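Myosin-I heavy chain (Dictyostelium discoideum, PDB 5EJR) is a class VII actin-based motor acting in early phagocytosis and adhesion, of which this chain is the C-terminal MyTH4-FERM tail. Local coordinates at residues F42-K50 against F68-Y78. Sequence-based numbering, arbitrary orientation.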
loop_
_atom_site.group_PDB
_atom_site.type_symbol
_atom_site.label_atom_id
_atom_site.label_comp_id
_atom_site.label_asym_id
_atom_site.label_seq_id
_atom_site.Cartn_x
_atom_site.Cartn_y
_atom_site.Cartn_z
ATOM N N PHE A 42 14.508 -14.309 32.143
ATOM C CA PHE A 42 14.995 -14.469 30.772
ATOM C C PHE A 42 14.565 -15.802 30.142
ATOM O O PHE A 42 14.880 -16.051 28.977
ATOM C CB PHE A 42 16.526 -14.397 30.746
ATOM C CG PHE A 42 17.129 -13.044 31.021
ATOM C CD1 PHE A 42 16.926 -11.982 30.143
ATOM C CD2 PHE A 42 17.960 -12.847 32.115
ATOM C CE1 PHE A 42 17.512 -10.738 30.380
ATOM C CE2 PHE A 42 18.551 -11.605 32.348
ATOM C CZ PHE A 42 18.327 -10.562 31.475
ATOM N N TYR A 43 13.884 -16.665 30.906
ATOM C CA TYR A 43 13.517 -17.986 30.427
ATOM C C TYR A 43 12.046 -18.125 30.099
ATOM O O TYR A 43 11.198 -17.528 30.773
ATOM C CB TYR A 43 13.956 -19.080 31.433
ATOM C CG TYR A 43 15.415 -19.059 31.847
ATOM C CD1 TYR A 43 16.412 -18.690 30.948
ATOM C CD2 TYR A 43 15.810 -19.502 33.106
ATOM C CE1 TYR A 43 17.751 -18.652 31.326
ATOM C CE2 TYR A 43 17.153 -19.515 33.481
ATOM C CZ TYR A 43 18.121 -19.082 32.587
ATOM O OH TYR A 43 19.451 -19.081 32.933
ATOM N N PHE A 44 11.748 -18.951 29.074
ATOM C CA PHE A 44 10.398 -19.275 28.612
ATOM C C PHE A 44 9.522 -19.839 29.737
ATOM O O PHE A 44 9.998 -20.602 30.574
ATOM C CB PHE A 44 10.438 -20.267 27.421
ATOM C CG PHE A 44 9.087 -20.814 26.992
ATOM C CD1 PHE A 44 8.546 -21.944 27.600
ATOM C CD2 PHE A 44 8.327 -20.162 26.026
ATOM C CE1 PHE A 44 7.269 -22.406 27.253
ATOM C CE2 PHE A 44 7.059 -20.638 25.667
ATOM C CZ PHE A 44 6.538 -21.754 26.285
ATOM N N ASN A 45 8.241 -19.470 29.728
ATOM C CA ASN A 45 7.224 -19.974 30.634
ATOM C C ASN A 45 5.911 -20.030 29.881
ATOM O O ASN A 45 5.598 -19.118 29.113
ATOM C CB ASN A 45 7.107 -19.138 31.909
ATOM C CG ASN A 45 6.392 -19.859 33.024
ATOM O OD1 ASN A 45 5.212 -20.231 32.916
ATOM N ND2 ASN A 45 7.104 -20.097 34.114
ATOM N N LYS A 46 5.154 -21.113 30.095
ATOM C CA LYS A 46 3.871 -21.379 29.439
ATOM C C LYS A 46 2.739 -20.460 29.908
ATOM O O LYS A 46 1.708 -20.388 29.239
ATOM C CB LYS A 46 3.456 -22.859 29.633
ATOM C CG LYS A 46 4.391 -23.894 28.997
ATOM C CD LYS A 46 4.011 -24.230 27.551
ATOM C CE LYS A 46 4.865 -25.336 26.979
ATOM N NZ LYS A 46 4.702 -25.458 25.505
ATOM N N ASP A 47 2.907 -19.804 31.069
ATOM C CA ASP A 47 1.907 -18.924 31.673
ATOM C C ASP A 47 2.087 -17.451 31.303
ATOM O O ASP A 47 3.229 -16.980 31.245
ATOM C CB ASP A 47 1.904 -19.081 33.210
ATOM C CG ASP A 47 1.469 -20.450 33.716
ATOM O OD1 ASP A 47 0.699 -21.139 32.995
ATOM O OD2 ASP A 47 1.869 -20.820 34.846
ATOM N N PRO A 48 0.975 -16.697 31.094
ATOM C CA PRO A 48 1.107 -15.264 30.778
ATOM C C PRO A 48 1.592 -14.467 31.982
ATOM O O PRO A 48 1.062 -14.656 33.076
ATOM C CB PRO A 48 -0.320 -14.847 30.377
ATOM C CG PRO A 48 -1.111 -16.117 30.250
ATOM C CD PRO A 48 -0.446 -17.100 31.154
ATOM N N ILE A 49 2.606 -13.591 31.784
ATOM C CA ILE A 49 3.186 -12.743 32.832
ATOM C C ILE A 49 2.126 -11.788 33.431
ATOM O O ILE A 49 1.279 -11.250 32.705
ATOM C CB ILE A 49 4.492 -12.010 32.400
ATOM C CG1 ILE A 49 4.246 -10.992 31.243
ATOM C CG2 ILE A 49 5.603 -13.027 32.070
ATOM C CD1 ILE A 49 5.367 -9.983 30.929
ATOM N N LYS A 50 2.162 -11.638 34.770
ATOM C CA LYS A 50 1.230 -10.846 35.588
ATOM C C LYS A 50 1.602 -9.357 35.693
ATOM O O LYS A 50 0.787 -8.544 36.130
ATOM C CB LYS A 50 1.072 -11.487 36.988
ATOM C CG LYS A 50 2.354 -11.500 37.834
ATOM C CD LYS A 50 2.145 -12.115 39.218
ATOM C CE LYS A 50 3.359 -11.962 40.111
ATOM N NZ LYS A 50 3.463 -10.595 40.692
ATOM N N PHE A 68 2.345 -9.311 25.933
ATOM C CA PHE A 68 2.904 -10.626 26.212
ATOM C C PHE A 68 2.004 -11.725 25.722
ATOM O O PHE A 68 2.478 -12.599 24.997
ATOM C CB PHE A 68 3.250 -10.809 27.694
ATOM C CG PHE A 68 4.153 -11.997 27.913
ATOM C CD1 PHE A 68 5.525 -11.890 27.727
ATOM C CD2 PHE A 68 3.631 -13.226 28.288
ATOM C CE1 PHE A 68 6.359 -12.989 27.923
ATOM C CE2 PHE A 68 4.463 -14.329 28.467
ATOM C CZ PHE A 68 5.819 -14.199 28.294
ATOM N N SER A 69 0.702 -11.651 26.051
ATOM C CA SER A 69 -0.275 -12.642 25.595
ATOM C C SER A 69 -0.371 -12.682 24.056
ATOM O O SER A 69 -0.617 -13.748 23.503
ATOM C CB SER A 69 -1.641 -12.423 26.244
ATOM O OG SER A 69 -2.302 -11.258 25.785
ATOM N N GLU A 70 -0.121 -11.536 23.374
ATOM C CA GLU A 70 -0.136 -11.455 21.911
ATOM C C GLU A 70 1.096 -12.154 21.320
ATOM O O GLU A 70 0.964 -12.885 20.332
ATOM C CB GLU A 70 -0.281 -10.003 21.431
ATOM C CG GLU A 70 -1.677 -9.462 21.704
ATOM C CD GLU A 70 -2.007 -8.057 21.248
ATOM O OE1 GLU A 70 -1.097 -7.337 20.776
ATOM O OE2 GLU A 70 -3.185 -7.665 21.395
ATOM N N ILE A 71 2.277 -11.970 21.957
ATOM C CA ILE A 71 3.524 -12.647 21.583
ATOM C C ILE A 71 3.283 -14.173 21.668
ATOM O O ILE A 71 3.564 -14.905 20.714
ATOM C CB ILE A 71 4.708 -12.138 22.447
ATOM C CG1 ILE A 71 5.073 -10.698 22.028
ATOM C CG2 ILE A 71 5.923 -13.073 22.357
ATOM C CD1 ILE A 71 6.291 -10.047 22.706
ATOM N N MET A 72 2.651 -14.617 22.776
ATOM C CA MET A 72 2.270 -16.010 23.026
ATOM C C MET A 72 1.334 -16.551 21.947
ATOM O O MET A 72 1.477 -17.697 21.539
ATOM C CB MET A 72 1.651 -16.147 24.425
ATOM C CG MET A 72 2.657 -15.974 25.550
ATOM S SD MET A 72 1.979 -16.398 27.184
ATOM C CE MET A 72 1.536 -18.120 26.923
ATOM N N MET A 73 0.408 -15.716 21.457
ATOM C CA MET A 73 -0.527 -16.051 20.381
ATOM C C MET A 73 0.226 -16.224 19.072
ATOM O O MET A 73 -0.091 -17.122 18.301
ATOM C CB MET A 73 -1.560 -14.932 20.212
ATOM C CG MET A 73 -2.620 -14.925 21.269
ATOM S SD MET A 73 -3.515 -13.361 21.307
ATOM C CE MET A 73 -4.683 -13.667 20.156
ATOM N N TRP A 74 1.211 -15.347 18.812
ATOM C CA TRP A 74 2.012 -15.389 17.588
ATOM C C TRP A 74 2.860 -16.673 17.549
ATOM O O TRP A 74 2.929 -17.354 16.518
ATOM C CB TRP A 74 2.907 -14.147 17.491
ATOM C CG TRP A 74 3.968 -14.289 16.451
ATOM C CD1 TRP A 74 5.296 -14.533 16.656
ATOM C CD2 TRP A 74 3.768 -14.304 15.033
ATOM N NE1 TRP A 74 5.948 -14.643 15.448
ATOM C CE2 TRP A 74 5.030 -14.534 14.434
ATOM C CE3 TRP A 74 2.645 -14.124 14.204
ATOM C CZ2 TRP A 74 5.201 -14.571 13.043
ATOM C CZ3 TRP A 74 2.818 -14.147 12.827
ATOM C CH2 TRP A 74 4.080 -14.385 12.261
ATOM N N MET A 75 3.481 -16.992 18.699
ATOM C CA MET A 75 4.338 -18.151 18.923
ATOM C C MET A 75 3.573 -19.475 19.035
ATOM O O MET A 75 4.197 -20.531 18.986
ATOM C CB MET A 75 5.228 -17.908 20.139
ATOM C CG MET A 75 6.271 -16.849 19.878
ATOM S SD MET A 75 7.212 -16.381 21.336
ATOM C CE MET A 75 8.263 -17.879 21.522
ATOM N N GLY A 76 2.245 -19.408 19.148
ATOM C CA GLY A 76 1.379 -20.579 19.250
ATOM C C GLY A 76 1.338 -21.220 20.626
ATOM O O GLY A 76 1.094 -22.424 20.739
ATOM N N ASP A 77 1.569 -20.425 21.679
ATOM C CA ASP A 77 1.557 -20.861 23.079
ATOM C C ASP A 77 0.314 -20.369 23.840
ATOM O O ASP A 77 0.146 -20.693 25.015
ATOM C CB ASP A 77 2.845 -20.422 23.796
ATOM C CG ASP A 77 4.113 -20.984 23.183
ATOM O OD1 ASP A 77 4.168 -22.219 22.949
ATOM O OD2 ASP A 77 5.056 -20.199 22.957
ATOM N N TYR A 78 -0.543 -19.591 23.163
ATOM C CA TYR A 78 -1.795 -19.026 23.671
ATOM C C TYR A 78 -2.775 -19.026 22.492
ATOM O O TYR A 78 -2.355 -18.738 21.368
ATOM C CB TYR A 78 -1.559 -17.600 24.185
ATOM C CG TYR A 78 -2.653 -17.030 25.064
ATOM C CD1 TYR A 78 -2.586 -17.139 26.452
ATOM C CD2 TYR A 78 -3.701 -16.293 24.518
ATOM C CE1 TYR A 78 -3.562 -16.569 27.271
ATOM C CE2 TYR A 78 -4.682 -15.716 25.328
ATOM C CZ TYR A 78 -4.604 -15.851 26.705
ATOM O OH TYR A 78 -5.571 -15.290 27.507
HETATM O O HOH W 1 6.265 -24.028 23.431
#
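I49 lies across one face of the F68 ring, its CG1 3.9 Å from the ring centroid in a CH-pi contact and shifted toward the CG rim. CG1 gets there by sitting between the backbone N and the carbonyl carbon (chi1 64°); CD1 runs on to F68 CD1, while CG2 reaches the far end of the ring at CZ and CE2. Thus the branched side chain spreads over the phenyl group, and P48 continues the surface beside it. Beyond F68, the thioether of M72 is the next bump: its SD rests 3.9 Å from P48 CA, and the bend at chi3 (60°) carries CE to the carbonyl O of K46. P48 also sets its CG against Y78 CE1 (3.9 Å), so the proline ring covers the shallow groove that M72 and Y78 flank. With F68 cut back to an alanine, a gap is likely to open beneath I49, whose outer carbons would lose the ring they cover. Just past the helix end, D77 presents OD2 to the edge of the F44 ring, 3.4 Å from CE2, while S123 hydrogen-bonds the same oxygen. OD1 and K46 NZ are joined through one water rather than directly. Within the loop, N45 OD1 accepts from D47 N in an Asx turn, and a Schellman motif with G76 as C-prime residue ends the helix just before D77. The contact lays the loop preceding helix 58-75 along the C-terminal end of that helix, in the helical MyTH4 domain; Q110 of helix 104-113 touches both I49 and F68, and helix 121-137 packs against I71, W74 and M75.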